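Local coordinates for protein T cell receptor mu chain (Monodelphis domestica, PDB 7L15) that pairs with a gamma chain to form the marsupial gamma mu T cell receptor, which probably recognises antigen through its variable domains, at residues 136-141 with 203-208. Residues are numbered along the deposited sequence; the frame is centred on the assembly and turned at random.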
loop_
_atom_site.group_PDB
_atom_site.type_symbol
_atom_site.label_atom_id
_atom_site.label_comp_id
_atom_site.label_asym_id
_atom_site.label_seq_id
_atom_site.Cartn_x
_atom_site.Cartn_y
_atom_site.Cartn_z
ATOM N N LEU A 136 24.137 -14.298 5.379
ATOM C CA LEU A 136 24.112 -14.737 3.990
ATOM C C LEU A 136 24.704 -13.631 3.126
ATOM O O LEU A 136 24.141 -12.535 3.047
ATOM C CB LEU A 136 22.673 -15.058 3.561
ATOM C CG LEU A 136 22.433 -15.782 2.241
ATOM C CD1 LEU A 136 23.134 -17.126 2.263
ATOM C CD2 LEU A 136 20.941 -15.973 1.972
ATOM N N SER A 137 25.844 -13.895 2.511
ATOM C CA SER A 137 26.447 -12.891 1.641
ATOM C C SER A 137 25.660 -12.798 0.337
ATOM O O SER A 137 25.205 -13.818 -0.178
ATOM C CB SER A 137 27.895 -13.243 1.322
ATOM O OG SER A 137 28.678 -13.265 2.496
ATOM N N PRO A 138 25.486 -11.599 -0.212
ATOM C CA PRO A 138 24.769 -11.462 -1.482
ATOM C C PRO A 138 25.636 -11.833 -2.671
ATOM O O PRO A 138 26.870 -11.882 -2.594
ATOM C CB PRO A 138 24.425 -9.972 -1.528
ATOM C CG PRO A 138 25.562 -9.315 -0.777
ATOM C CD PRO A 138 25.849 -10.287 0.361
ATOM N N SER A 139 24.958 -12.102 -3.782
ATOM C CA SER A 139 25.578 -12.089 -5.099
ATOM C C SER A 139 25.252 -10.762 -5.774
ATOM O O SER A 139 24.287 -10.086 -5.410
ATOM C CB SER A 139 25.092 -13.264 -5.956
ATOM O OG SER A 139 23.710 -13.496 -5.748
ATOM N N VAL A 140 26.087 -10.374 -6.743
ATOM C CA VAL A 140 26.016 -9.043 -7.333
ATOM C C VAL A 140 26.019 -9.163 -8.853
ATOM O O VAL A 140 26.908 -9.794 -9.429
ATOM C CB VAL A 140 27.179 -8.154 -6.848
ATOM C CG1 VAL A 140 27.111 -6.789 -7.486
ATOM C CG2 VAL A 140 27.144 -8.037 -5.324
ATOM N N PHE A 141 25.041 -8.531 -9.502
ATOM C CA PHE A 141 24.915 -8.581 -10.951
ATOM C C PHE A 141 24.728 -7.180 -11.492
ATOM O O PHE A 141 23.916 -6.417 -10.959
ATOM C CB PHE A 141 23.735 -9.459 -11.360
ATOM C CG PHE A 141 23.751 -10.796 -10.702
ATOM C CD1 PHE A 141 24.528 -11.827 -11.220
ATOM C CD2 PHE A 141 23.022 -11.022 -9.552
ATOM C CE1 PHE A 141 24.569 -13.079 -10.585
ATOM C CE2 PHE A 141 23.046 -12.275 -8.924
ATOM C CZ PHE A 141 23.820 -13.303 -9.446
ATOM N N CYS A 203 30.140 -2.251 -9.672
ATOM C CA CYS A 203 29.256 -2.221 -8.526
ATOM C C CYS A 203 29.943 -2.933 -7.378
ATOM O O CYS A 203 30.380 -4.077 -7.525
ATOM C CB CYS A 203 27.915 -2.883 -8.823
ATOM S SG CYS A 203 26.846 -2.659 -7.424
ATOM N N SER A 204 30.027 -2.272 -6.239
ATOM C CA SER A 204 30.798 -2.783 -5.124
ATOM C C SER A 204 29.930 -2.792 -3.875
ATOM O O SER A 204 29.362 -1.758 -3.506
ATOM C CB SER A 204 32.053 -1.941 -4.912
ATOM O OG SER A 204 32.585 -2.203 -3.629
ATOM N N VAL A 205 29.832 -3.956 -3.232
ATOM C CA VAL A 205 28.934 -4.179 -2.105
ATOM C C VAL A 205 29.746 -4.609 -0.895
ATOM O O VAL A 205 30.624 -5.472 -1.001
ATOM C CB VAL A 205 27.868 -5.239 -2.448
ATOM C CG1 VAL A 205 27.001 -5.549 -1.231
ATOM C CG2 VAL A 205 27.012 -4.758 -3.615
ATOM N N LYS A 206 29.446 -4.014 0.251
ATOM C CA LYS A 206 30.072 -4.372 1.515
ATOM C C LYS A 206 28.986 -4.914 2.429
ATOM O O LYS A 206 27.948 -4.273 2.620
ATOM C CB LYS A 206 30.782 -3.170 2.144
ATOM C CG LYS A 206 32.205 -2.973 1.634
ATOM C CD LYS A 206 32.668 -1.537 1.812
ATOM C CE LYS A 206 34.186 -1.415 1.733
ATOM N NZ LYS A 206 34.747 -0.577 2.846
ATOM N N HIS A 207 29.211 -6.106 2.962
ATOM C CA HIS A 207 28.193 -6.776 3.752
ATOM C C HIS A 207 28.929 -7.650 4.751
ATOM O O HIS A 207 29.738 -8.493 4.349
ATOM C CB HIS A 207 27.258 -7.590 2.850
ATOM C CG HIS A 207 26.170 -8.303 3.592
ATOM N ND1 HIS A 207 26.232 -9.647 3.886
ATOM C CD2 HIS A 207 24.998 -7.855 4.105
ATOM C CE1 HIS A 207 25.145 -9.995 4.559
ATOM N NE2 HIS A 207 24.379 -8.926 4.702
ATOM N N LEU A 208 28.701 -7.391 6.043
ATOM C CA LEU A 208 29.357 -8.113 7.144
ATOM C C LEU A 208 30.867 -8.093 6.991
ATOM O O LEU A 208 31.546 -9.095 7.211
ATOM C CB LEU A 208 28.851 -9.557 7.243
ATOM C CG LEU A 208 27.348 -9.644 7.490
ATOM C CD1 LEU A 208 26.921 -11.079 7.486
ATOM C CD2 LEU A 208 26.968 -8.965 8.802
HETATM O O HOH W 1 28.665 -10.928 3.604
#
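His207 lies at one end of the contact that 136-141 and 203-208 make between the two sheets of the C1-set immunoglobulin domain. Its CB and CG lie 3.9 and 3.8 Å from Pro138 CD. CG is anti to the backbone N (chi1 -179°), so the ring reaches across and crosses the proline ring obliquely; Leu208 CG sits over one face, offset toward the rim. ND1 is 3.6 Å from Pro138 CD, yet its polar partner is a water in the ring plane that donates to His207 O and hydrogen-bonds Ser137 OG (2.6 Å), tying the segments together where no direct hydrogen bond does. CE1 comes within 3.1 Å of Leu136 O, and NE2 hydrogen-bonds Pro158 O. Histidine suits this buried border, offering a flat ring for packing and two nitrogens for polar partners; a small serine hydroxyl reaches the water. Farther in, the apolar ring of Pro138, with CD on the imidazole, meets Val205 CG1 tip to tip through CG, linking polar and apolar ends. Val140 and Val205 lie alongside, pointing opposite ways, CG2 to CG2 at 3.7 Å. Compact, branched Val140 sets CG1, anti to its backbone N, 4.1 Å from Cys203 SG of the Cys203-Cys151 disulfide. The segments run nearly antiparallel but in different sheets: strand 139-145 is outermost in one within this chain, next to 148-156, whereas 201-207 lies between 162-167 and 210-216 in the other.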